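Local coordinates for protein glutathione s-transferase (PDB 2YCD) that binds the glutathione conjugate S-(p-nitrobenzyl)glutathione and probably conjugates glutathione to electrophilic compounds, perhaps including herbicides, at residues I19-R24 with A33-V38; R39-E44 with A177-I182; P74-G79 with G87-H92. All blocks are in the same frame, centred on the assembly; numbering follows the deposited sequence. Where two conformers were deposited one is given.

Contact 1: residues I19-R24 with A33-V38; sequences ITVFER and ARDMPV. With GTB (S-(p-nitrobenzyl)glutathione), chain B.
Ala33, the residue at which 33-38 first meets strand 18-22, points its methyl at the edge of the Phe22 ring, with CB 4.1 Å from CE2. The two residues together border the bound S-(p-nitrobenzyl)glutathione: Phe22 CE2 lies 3.7 Å from CB2 of the ligand, and Ala33 CA lies 3.8 Å from C6' of its nitrobenzyl ring. Arg34 does not touch the strand; its chain, extended from CG to NE, runs along the ligand, with CG 3.5 Å from the sulphur SG2, and its NH1 forms a salt bridge with Glu123. Asp35 has CG in the crowded position between backbone N and carbonyl carbon (chi1 60°), and its side chain crosses Val21 at about a right angle, Val21 CG1 lying 3.8 Å from Asp35 CB. A water accepts from Phe22 N at 2.9 Å and donates weakly to Asp35 OD1, while OD2 pairs with Arg39. Val38 then meets Ile19 tip to tip, CG1 to Ile19 CG2 at 3.9 Å. This is the first strand and helix of the beta-alpha-beta unit of a thioredoxin-like domain: strand 50-54 runs parallel beside 18-22, and Met36 and Pro37 turn to helices 211-225 and 176-185.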
loop_
_atom_site.group_PDB
_atom_site.type_symbol
_atom_site.label_atom_id
_atom_site.label_comp_id
_atom_site.label_asym_id
_atom_site.label_seq_id
_atom_site.Cartn_x
_atom_site.Cartn_y
_atom_site.Cartn_z
ATOM N N ILE A 19 -16.395 -3.580 -12.973
ATOM C CA ILE A 19 -15.523 -4.073 -11.917
ATOM C C ILE A 19 -15.865 -5.502 -11.527
ATOM O O ILE A 19 -17.028 -5.919 -11.587
ATOM C CB ILE A 19 -15.545 -3.160 -10.693
ATOM C CG1 ILE A 19 -16.888 -3.229 -9.994
ATOM C CG2 ILE A 19 -15.173 -1.712 -11.100
ATOM C CD1 ILE A 19 -16.920 -2.428 -8.696
ATOM N N THR A 20 -14.860 -6.274 -11.157
ATOM C CA THR A 20 -15.124 -7.637 -10.699
ATOM C C THR A 20 -15.349 -7.666 -9.197
ATOM O O THR A 20 -14.720 -6.908 -8.435
ATOM C CB THR A 20 -13.988 -8.597 -11.058
ATOM O OG1 THR A 20 -12.751 -8.038 -10.588
ATOM C CG2 THR A 20 -13.918 -8.842 -12.581
ATOM N N VAL A 21 -16.261 -8.540 -8.776
ATOM C CA VAL A 21 -16.690 -8.647 -7.378
ATOM C C VAL A 21 -16.980 -10.116 -7.085
ATOM O O VAL A 21 -17.117 -10.908 -8.018
ATOM C CB VAL A 21 -17.971 -7.818 -7.094
ATOM C CG1 VAL A 21 -17.783 -6.363 -7.536
ATOM C CG2 VAL A 21 -19.204 -8.441 -7.775
ATOM N N PHE A 22 -17.038 -10.491 -5.810
ATOM C CA PHE A 22 -17.433 -11.857 -5.447
ATOM C C PHE A 22 -18.896 -12.093 -5.826
ATOM O O PHE A 22 -19.760 -11.257 -5.558
ATOM C CB PHE A 22 -17.340 -12.091 -3.929
ATOM C CG PHE A 22 -15.943 -12.187 -3.372
ATOM C CD1 PHE A 22 -15.156 -13.308 -3.602
ATOM C CD2 PHE A 22 -15.464 -11.196 -2.532
ATOM C CE1 PHE A 22 -13.888 -13.414 -3.044
ATOM C CE2 PHE A 22 -14.194 -11.283 -1.974
ATOM C CZ PHE A 22 -13.403 -12.393 -2.225
ATOM N N GLU A 23 -19.182 -13.248 -6.418
ATOM C CA GLU A 23 -20.567 -13.695 -6.536
ATOM C C GLU A 23 -21.175 -13.953 -5.156
ATOM O O GLU A 23 -22.305 -13.555 -4.893
ATOM C CB GLU A 23 -20.652 -14.940 -7.417
ATOM C CG GLU A 23 -22.073 -15.375 -7.729
ATOM C CD GLU A 23 -22.103 -16.528 -8.706
ATOM O OE1 GLU A 23 -21.393 -17.523 -8.458
ATOM O OE2 GLU A 23 -22.818 -16.431 -9.728
ATOM N N ARG A 24 -20.422 -14.629 -4.292
ATOM C CA ARG A 24 -20.865 -14.896 -2.918
ATOM C C ARG A 24 -19.816 -14.404 -1.935
ATOM O O ARG A 24 -18.953 -15.167 -1.509
ATOM C CB ARG A 24 -21.129 -16.400 -2.718
ATOM C CG ARG A 24 -22.295 -16.926 -3.545
ATOM C CD ARG A 24 -22.282 -18.446 -3.604
ATOM N NE ARG A 24 -23.135 -18.976 -4.666
ATOM C CZ ARG A 24 -24.414 -19.311 -4.523
ATOM N NH1 ARG A 24 -25.027 -19.178 -3.352
ATOM N NH2 ARG A 24 -25.084 -19.786 -5.562
ATOM N N ALA A 33 -15.341 -6.158 1.586
ATOM C CA ALA A 33 -14.430 -6.559 0.516
ATOM C C ALA A 33 -13.945 -5.337 -0.275
ATOM O O ALA A 33 -14.568 -4.265 -0.227
ATOM C CB ALA A 33 -15.084 -7.603 -0.392
ATOM N N ARG A 34 -12.853 -5.508 -1.019
ATOM C CA ARG A 34 -12.142 -4.366 -1.601
ATOM C C ARG A 34 -12.790 -3.748 -2.838
ATOM O O ARG A 34 -12.308 -2.745 -3.353
ATOM C CB ARG A 34 -10.668 -4.703 -1.853
ATOM C CG ARG A 34 -9.901 -4.929 -0.556
ATOM C CD ARG A 34 -8.495 -5.414 -0.847
ATOM N NE ARG A 34 -7.747 -5.777 0.361
ATOM C CZ ARG A 34 -6.927 -4.959 1.016
ATOM N NH1 ARG A 34 -6.747 -3.712 0.597
ATOM N NH2 ARG A 34 -6.284 -5.390 2.095
ATOM N N ASP A 35 -13.901 -4.318 -3.296
ATOM C CA ASP A 35 -14.718 -3.621 -4.293
ATOM C C ASP A 35 -15.407 -2.401 -3.662
ATOM O O ASP A 35 -15.741 -1.446 -4.362
ATOM C CB ASP A 35 -15.777 -4.553 -4.903
ATOM C CG ASP A 35 -16.739 -5.114 -3.860
ATOM O OD1 ASP A 35 -16.276 -5.820 -2.935
ATOM O OD2 ASP A 35 -17.955 -4.853 -3.935
ATOM N N MET A 36 -15.606 -2.406 -2.348
ATOM C CA MET A 36 -16.368 -1.332 -1.722
ATOM C C MET A 36 -15.760 0.074 -1.925
ATOM O O MET A 36 -16.479 1.008 -2.300
ATOM C CB MET A 36 -16.616 -1.636 -0.248
ATOM C CG MET A 36 -17.439 -0.575 0.439
ATOM S SD MET A 36 -19.164 -0.479 -0.154
ATOM C CE MET A 36 -19.641 0.949 0.796
ATOM N N PRO A 37 -14.444 0.244 -1.686
ATOM C CA PRO A 37 -13.900 1.597 -1.909
ATOM C C PRO A 37 -14.004 2.024 -3.362
ATOM O O PRO A 37 -14.187 3.207 -3.631
ATOM C CB PRO A 37 -12.423 1.487 -1.468
ATOM C CG PRO A 37 -12.155 -0.026 -1.377
ATOM C CD PRO A 37 -13.486 -0.623 -0.977
ATOM N N VAL A 38 -13.899 1.079 -4.299
ATOM C CA VAL A 38 -14.058 1.400 -5.714
ATOM C C VAL A 38 -15.504 1.852 -6.024
ATOM O O VAL A 38 -15.708 2.861 -6.691
ATOM C CB VAL A 38 -13.668 0.179 -6.579
ATOM C CG1 VAL A 38 -13.972 0.452 -8.053
ATOM C CG2 VAL A 38 -12.178 -0.158 -6.380
HETATM N N1 GTB B . -3.971 -5.299 -2.944
HETATM C CA1 GTB B . -5.229 -5.798 -3.519
HETATM C C1 GTB B . -6.213 -4.667 -3.673
HETATM O O11 GTB B . -6.233 -3.799 -2.776
HETATM O O12 GTB B . -6.975 -4.647 -4.670
HETATM C CB1 GTB B . -5.765 -6.920 -2.615
HETATM C CG1 GTB B . -6.996 -7.581 -3.230
HETATM C CD1 GTB B . -7.609 -8.611 -2.301
HETATM O OE1 GTB B . -7.083 -8.843 -1.213
HETATM N N2 GTB B . -8.721 -9.203 -2.733
HETATM C CA2 GTB B . -9.432 -10.206 -1.939
HETATM C C2 GTB B . -9.682 -11.459 -2.719
HETATM O O2 GTB B . -9.946 -11.434 -3.919
HETATM C CB2 GTB B . -10.836 -9.665 -1.602
HETATM S SG2 GTB B . -10.851 -8.272 -0.524
HETATM N N3 GTB B . -9.620 -12.598 -2.024
HETATM C CA3 GTB B . -9.895 -13.914 -2.575
HETATM C C3 GTB B . -8.680 -14.785 -2.712
HETATM O O31 GTB B . -7.585 -14.386 -2.272
HETATM O O32 GTB B . -8.850 -15.890 -3.279
HETATM C "C'" GTB B . -10.268 -8.857 1.039
HETATM C "C1'" GTB B . -11.390 -9.229 1.973
HETATM C "C2'" GTB B . -11.831 -10.540 2.043
HETATM C "C3'" GTB B . -12.864 -10.878 2.915
HETATM C "C4'" GTB B . -13.446 -9.899 3.718
HETATM N N41 GTB B . -14.483 -10.242 4.606
HETATM O O41 GTB B . -14.937 -9.420 5.399
HETATM O O42 GTB B . -14.915 -11.379 4.588
HETATM C "C5'" GTB B . -12.992 -8.589 3.649
HETATM C "C6'" GTB B . -11.959 -8.250 2.780
HETATM O O HOH W 1 -17.033 -8.480 -3.664
#

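Contact 2: residues R39-E44 with A177-I182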
loop_
_atom_site.group_PDB
_atom_site.type_symbol
_atom_site.label_atom_id
_atom_site.label_comp_id
_atom_site.label_asym_id
_atom_site.label_seq_id
_atom_site.Cartn_x
_atom_site.Cartn_y
_atom_site.Cartn_z
ATOM N N ARG A 39 -16.495 1.088 -5.567
ATOM C CA ARG A 39 -17.902 1.457 -5.732
ATOM C C ARG A 39 -18.164 2.835 -5.135
ATOM O O ARG A 39 -18.870 3.663 -5.736
ATOM C CB ARG A 39 -18.797 0.435 -5.038
ATOM C CG ARG A 39 -18.807 -0.967 -5.646
ATOM C CD ARG A 39 -19.712 -1.828 -4.769
ATOM N NE ARG A 39 -19.936 -3.205 -5.216
ATOM C CZ ARG A 39 -20.916 -3.555 -6.050
ATOM N NH1 ARG A 39 -21.678 -2.631 -6.638
ATOM N NH2 ARG A 39 -21.096 -4.833 -6.343
ATOM N N TRP A 40 -17.648 3.073 -3.936
ATOM C CA TRP A 40 -17.855 4.348 -3.261
ATOM C C TRP A 40 -17.242 5.508 -4.063
ATOM O O TRP A 40 -17.889 6.554 -4.277
ATOM C CB TRP A 40 -17.286 4.231 -1.838
ATOM C CG TRP A 40 -17.523 5.424 -0.918
ATOM C CD1 TRP A 40 -18.252 6.564 -1.191
ATOM C CD2 TRP A 40 -17.031 5.573 0.418
ATOM N NE1 TRP A 40 -18.227 7.411 -0.095
ATOM C CE2 TRP A 40 -17.476 6.831 0.896
ATOM C CE3 TRP A 40 -16.224 4.775 1.247
ATOM C CZ2 TRP A 40 -17.154 7.302 2.178
ATOM C CZ3 TRP A 40 -15.913 5.236 2.524
ATOM C CH2 TRP A 40 -16.382 6.491 2.980
ATOM N N ALA A 41 -16.025 5.329 -4.573
ATOM C CA ALA A 41 -15.414 6.356 -5.408
ATOM C C ALA A 41 -16.260 6.659 -6.647
ATOM O O ALA A 41 -16.470 7.834 -7.004
ATOM C CB ALA A 41 -13.990 5.951 -5.805
ATOM N N LEU A 42 -16.710 5.611 -7.336
ATOM C CA LEU A 42 -17.576 5.807 -8.513
ATOM C C LEU A 42 -18.856 6.561 -8.156
ATOM O O LEU A 42 -19.278 7.454 -8.895
ATOM C CB LEU A 42 -17.890 4.463 -9.181
ATOM C CG LEU A 42 -16.668 3.764 -9.797
ATOM C CD1 LEU A 42 -16.929 2.283 -10.036
ATOM C CD2 LEU A 42 -16.236 4.457 -11.097
ATOM N N GLU A 43 -19.466 6.220 -7.028
ATOM C CA GLU A 43 -20.675 6.933 -6.614
ATOM C C GLU A 43 -20.417 8.394 -6.230
ATOM O O GLU A 43 -21.252 9.262 -6.521
ATOM C CB GLU A 43 -21.380 6.173 -5.494
ATOM C CG GLU A 43 -22.045 4.858 -5.966
ATOM C CD GLU A 43 -23.229 5.101 -6.888
ATOM O OE1 GLU A 43 -23.674 6.254 -7.023
ATOM O OE2 GLU A 43 -23.717 4.110 -7.475
ATOM N N GLU A 44 -19.266 8.679 -5.624
ATOM C CA GLU A 44 -18.927 10.065 -5.259
ATOM C C GLU A 44 -18.787 10.941 -6.498
ATOM O O GLU A 44 -19.182 12.105 -6.471
ATOM C CB GLU A 44 -17.642 10.136 -4.408
ATOM C CG GLU A 44 -17.815 9.636 -2.972
ATOM C CD GLU A 44 -18.496 10.635 -2.034
ATOM O OE1 GLU A 44 -18.606 11.836 -2.387
ATOM O OE2 GLU A 44 -18.908 10.201 -0.945
ATOM N N ALA A 177 -8.544 9.786 -0.036
ATOM C CA ALA A 177 -7.871 9.245 1.142
ATOM C C ALA A 177 -8.889 8.781 2.181
ATOM O O ALA A 177 -8.691 7.762 2.850
ATOM C CB ALA A 177 -6.902 10.277 1.759
ATOM N N ASP A 178 -9.978 9.542 2.333
ATOM C CA ASP A 178 -10.979 9.163 3.313
ATOM C C ASP A 178 -11.709 7.896 2.897
ATOM O O ASP A 178 -12.032 7.059 3.742
ATOM C CB ASP A 178 -11.960 10.316 3.585
ATOM C CG ASP A 178 -11.251 11.570 4.033
ATOM O OD1 ASP A 178 -10.667 11.582 5.142
ATOM O OD2 ASP A 178 -11.274 12.528 3.240
ATOM N N ILE A 179 -11.965 7.745 1.604
ATOM C CA ILE A 179 -12.579 6.504 1.124
ATOM C C ILE A 179 -11.719 5.304 1.530
ATOM O O ILE A 179 -12.216 4.333 2.126
ATOM C CB ILE A 179 -12.782 6.529 -0.395
ATOM C CG1 ILE A 179 -13.839 7.582 -0.784
ATOM C CG2 ILE A 179 -13.135 5.121 -0.916
ATOM C CD1 ILE A 179 -14.099 7.654 -2.303
ATOM N N LEU A 180 -10.427 5.362 1.219
ATOM C CA LEU A 180 -9.554 4.223 1.515
ATOM C C LEU A 180 -9.385 4.010 3.015
ATOM O O LEU A 180 -9.450 2.867 3.515
ATOM C CB LEU A 180 -8.195 4.391 0.830
ATOM C CG LEU A 180 -8.241 4.349 -0.704
ATOM C CD1 LEU A 180 -6.875 4.723 -1.269
ATOM C CD2 LEU A 180 -8.706 2.975 -1.231
ATOM N N MET A 181 -9.217 5.103 3.758
ATOM C CA MET A 181 -9.009 4.983 5.198
ATOM C C MET A 181 -10.249 4.466 5.937
ATOM O O MET A 181 -10.133 3.601 6.817
ATOM C CB MET A 181 -8.578 6.327 5.793
ATOM C CG MET A 181 -8.191 6.248 7.287
ATOM S SD MET A 181 -6.628 5.373 7.577
ATOM C CE MET A 181 -5.445 6.631 7.067
ATOM N N ILE A 182 -11.419 4.973 5.576
ATOM C CA ILE A 182 -12.638 4.517 6.225
ATOM C C ILE A 182 -12.939 3.058 5.897
ATOM O O ILE A 182 -13.336 2.289 6.768
ATOM C CB ILE A 182 -13.799 5.477 5.944
ATOM C CG1 ILE A 182 -13.538 6.768 6.724
ATOM C CG2 ILE A 182 -15.149 4.865 6.381
ATOM C CD1 ILE A 182 -14.446 7.941 6.359
#
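Trp40 and Ile179 reach toward each other tip to tip, and the isoleucine comes down on one face of the indole. Its CG1 forms a CH-pi contact 4.1 Å from the centroid of the six-membered ring of Trp40, only 16° off the normal, so the methylene sits almost squarely over the ring. The other branch, CG2, is anti to the backbone N and lies near the CD2-CE3 bond, 3.8 Å from Trp40 CE3. Ile179 CD1 reaches on to the backbone of the opposing helix, 3.6 Å from Ala41 CA. Ile182, one turn on, crosses the indole at about a right angle and meets its edge, CG2 lying 3.9 Å from Trp40 CZ3. The indole is projected across the interface by chi1 of -174°, with CG anti to the backbone N. Its rotation is further fixed by a bond from NE1 to Glu44 OE2 of 3.0 Å, which lies near the ring plane and uses the anti lone pair of the carboxylate. The same OE2 forms a salt bridge with Arg210, so one oxygen takes both the indole N-H and a positive charge. The two helix segments run nearly antiparallel, at 150°, and join the thioredoxin-like domain to the all-helical domain. Phe213 of helix 211-225 meets Trp40 edge-to-face, while Tyr203 of helix 198-208 packs on Ile182 and helix 105-135 lies against Leu180 and Met181.

Contact 3: residues P74-G79 with G87-H92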
loop_
_atom_site.group_PDB
_atom_site.type_symbol
_atom_site.label_atom_id
_atom_site.label_comp_id
_atom_site.label_asym_id
_atom_site.label_seq_id
_atom_site.Cartn_x
_atom_site.Cartn_y
_atom_site.Cartn_z
ATOM N N PRO A 74 -10.755 -6.423 -6.441
ATOM C CA PRO A 74 -11.381 -6.071 -7.722
ATOM C C PRO A 74 -10.408 -5.775 -8.858
ATOM O O PRO A 74 -9.256 -5.398 -8.647
ATOM C CB PRO A 74 -12.118 -4.771 -7.381
ATOM C CG PRO A 74 -11.223 -4.109 -6.354
ATOM C CD PRO A 74 -10.601 -5.240 -5.557
ATOM N N SER A 75 -10.884 -5.947 -10.082
ATOM C CA SER A 75 -10.239 -5.355 -11.246
ATOM C C SER A 75 -11.246 -4.398 -11.860
ATOM O O SER A 75 -12.430 -4.410 -11.493
ATOM C CB SER A 75 -9.817 -6.439 -12.257
ATOM O OG SER A 75 -10.929 -7.183 -12.728
ATOM N N TYR A 76 -10.777 -3.600 -12.808
ATOM C CA TYR A 76 -11.528 -2.507 -13.402
ATOM C C TYR A 76 -11.236 -2.537 -14.897
ATOM O O TYR A 76 -10.075 -2.547 -15.298
ATOM C CB TYR A 76 -11.023 -1.203 -12.778
ATOM C CG TYR A 76 -11.515 0.113 -13.341
ATOM C CD1 TYR A 76 -10.935 0.666 -14.486
ATOM C CD2 TYR A 76 -12.478 0.850 -12.681
ATOM C CE1 TYR A 76 -11.349 1.901 -14.969
ATOM C CE2 TYR A 76 -12.890 2.088 -13.162
ATOM C CZ TYR A 76 -12.324 2.600 -14.297
ATOM O OH TYR A 76 -12.757 3.830 -14.757
ATOM N N GLU A 77 -12.284 -2.554 -15.714
ATOM C CA GLU A 77 -12.128 -2.585 -17.165
ATOM C C GLU A 77 -12.942 -1.481 -17.777
ATOM O O GLU A 77 -14.120 -1.334 -17.482
ATOM C CB GLU A 77 -12.541 -3.943 -17.727
ATOM C CG GLU A 77 -12.571 -4.001 -19.248
ATOM C CD GLU A 77 -12.862 -5.404 -19.788
ATOM O OE1 GLU A 77 -13.614 -6.165 -19.135
ATOM O OE2 GLU A 77 -12.348 -5.737 -20.879
ATOM N N GLN A 78 -12.306 -0.699 -18.644
ATOM C CA GLN A 78 -12.979 0.404 -19.315
ATOM C C GLN A 78 -12.339 0.591 -20.682
ATOM O O GLN A 78 -11.210 1.074 -20.802
ATOM C CB GLN A 78 -12.862 1.664 -18.475
ATOM C CG GLN A 78 -13.695 2.820 -18.980
ATOM C CD GLN A 78 -13.627 4.009 -18.055
ATOM O OE1 GLN A 78 -12.620 4.221 -17.373
ATOM N NE2 GLN A 78 -14.698 4.783 -18.007
ATOM N N GLY A 79 -13.051 0.170 -21.718
ATOM C CA GLY A 79 -12.432 0.143 -23.036
ATOM C C GLY A 79 -11.168 -0.707 -22.992
ATOM O O GLY A 79 -11.197 -1.852 -22.514
ATOM N N GLY A 87 -6.462 0.506 -4.452
ATOM C CA GLY A 87 -5.897 1.838 -4.258
ATOM C C GLY A 87 -5.649 2.568 -5.581
ATOM O O GLY A 87 -5.887 3.776 -5.704
ATOM N N ALA A 88 -5.142 1.840 -6.580
ATOM C CA ALA A 88 -4.832 2.417 -7.883
ATOM C C ALA A 88 -6.086 2.693 -8.708
ATOM O O ALA A 88 -6.119 3.612 -9.535
ATOM C CB ALA A 88 -3.911 1.492 -8.654
ATOM N N ILE A 89 -7.118 1.882 -8.500
ATOM C CA ILE A 89 -8.399 2.075 -9.176
ATOM C C ILE A 89 -9.068 3.342 -8.637
ATOM O O ILE A 89 -9.509 4.206 -9.406
ATOM C CB ILE A 89 -9.297 0.822 -9.025
ATOM C CG1 ILE A 89 -8.678 -0.380 -9.760
ATOM C CG2 ILE A 89 -10.705 1.114 -9.595
ATOM C CD1 ILE A 89 -9.305 -1.718 -9.340
ATOM N N VAL A 90 -9.108 3.478 -7.316
ATOM C CA VAL A 90 -9.570 4.717 -6.701
ATOM C C VAL A 90 -8.750 5.915 -7.171
ATOM O O VAL A 90 -9.331 6.939 -7.549
ATOM C CB VAL A 90 -9.607 4.592 -5.173
ATOM C CG1 VAL A 90 -9.853 5.943 -4.516
ATOM C CG2 VAL A 90 -10.689 3.575 -4.753
ATOM N N MET A 91 -7.426 5.769 -7.256
ATOM C CA MET A 91 -6.584 6.855 -7.762
ATOM C C MET A 91 -6.998 7.286 -9.167
ATOM O O MET A 91 -7.149 8.473 -9.453
ATOM C CB MET A 91 -5.111 6.432 -7.761
ATOM C CG MET A 91 -4.167 7.563 -8.130
ATOM S SD MET A 91 -4.063 8.816 -6.843
ATOM C CE MET A 91 -2.835 8.078 -5.776
ATOM N N HIS A 92 -7.172 6.313 -10.054
ATOM C CA HIS A 92 -7.554 6.596 -11.438
ATOM C C HIS A 92 -8.885 7.324 -11.545
ATOM O O HIS A 92 -9.009 8.309 -12.298
ATOM C CB HIS A 92 -7.580 5.298 -12.258
ATOM C CG HIS A 92 -8.024 5.481 -13.678
ATOM N ND1 HIS A 92 -7.230 6.078 -14.632
ATOM C CD2 HIS A 92 -9.181 5.150 -14.297
ATOM C CE1 HIS A 92 -7.872 6.089 -15.788
ATOM N NE2 HIS A 92 -9.060 5.544 -15.611
HETATM O O HOH W 2 -10.416 5.413 -18.037
#
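Apolar packing carries the end of this interface nearest the ligand, where Ile89 of helix 86-96 fits against strand 75-78. Its CG2, anti to the backbone N, approaches the Tyr76 ring obliquely, 3.6 Å from CD2. The other branch runs back along the strand, so that CD1 lies 3.9 Å from Tyr76 CB and 3.7 Å from Pro74 O. Aromatic contact follows one turn later. The rings of Tyr76 and His92 meet obliquely with planes at 75°, and Tyr76 OH lies at the edge of the imidazole, 3.8 Å from His92 CD2. Polar interactions close the far end. Tyr76 OH donates to Gln78 OE1 at 2.6 Å, arriving from above the carbonyl plane and not along a lone pair. Water 2 donates to that same oxygen and also bonds His92 NE2 at 2.8 Å, so two bonds grip Gln78 OE1 and the water bridges strand to helix where Gln78 OE1 and His92 NE2 stay 4.2 Å apart. Gln78 NE2 is held by Pro15 O. Val38 adds a further apolar neighbour to Pro74 and Ile89, and the helix face bearing Ala88 and Met91 packs on Phe116 of the second subunit. A cis-proline leading into a beta hairpin (75-78 with 81-84) and a closing helix is the C-terminal beta-beta-alpha half of the thioredoxin-like glutathione-binding domain, and cis Pro74 itself lines the pocket of the bound conjugate.

Contacts 1 and 3 lie on neighbouring strands of one mixed sheet, 18-22 and 75-78, with centres about 12 Å apart, and are joined directly where Thr20 OG1 meets Ser75 N. Contact 2 shares helix 35-45 with contact 1, at about 13 Å between centres, and its other helix, 176-185, also touches Val90 of contact 3. Along the chain contact 1 closes first; contact 3 then forms wholly between the two halves of contact 2, which close only after more than 130 residues. The first and third thus build the thioredoxin-like domain locally, whereas the second fastens it to the helical domain. Bound conjugate lies against contacts 1 and 3.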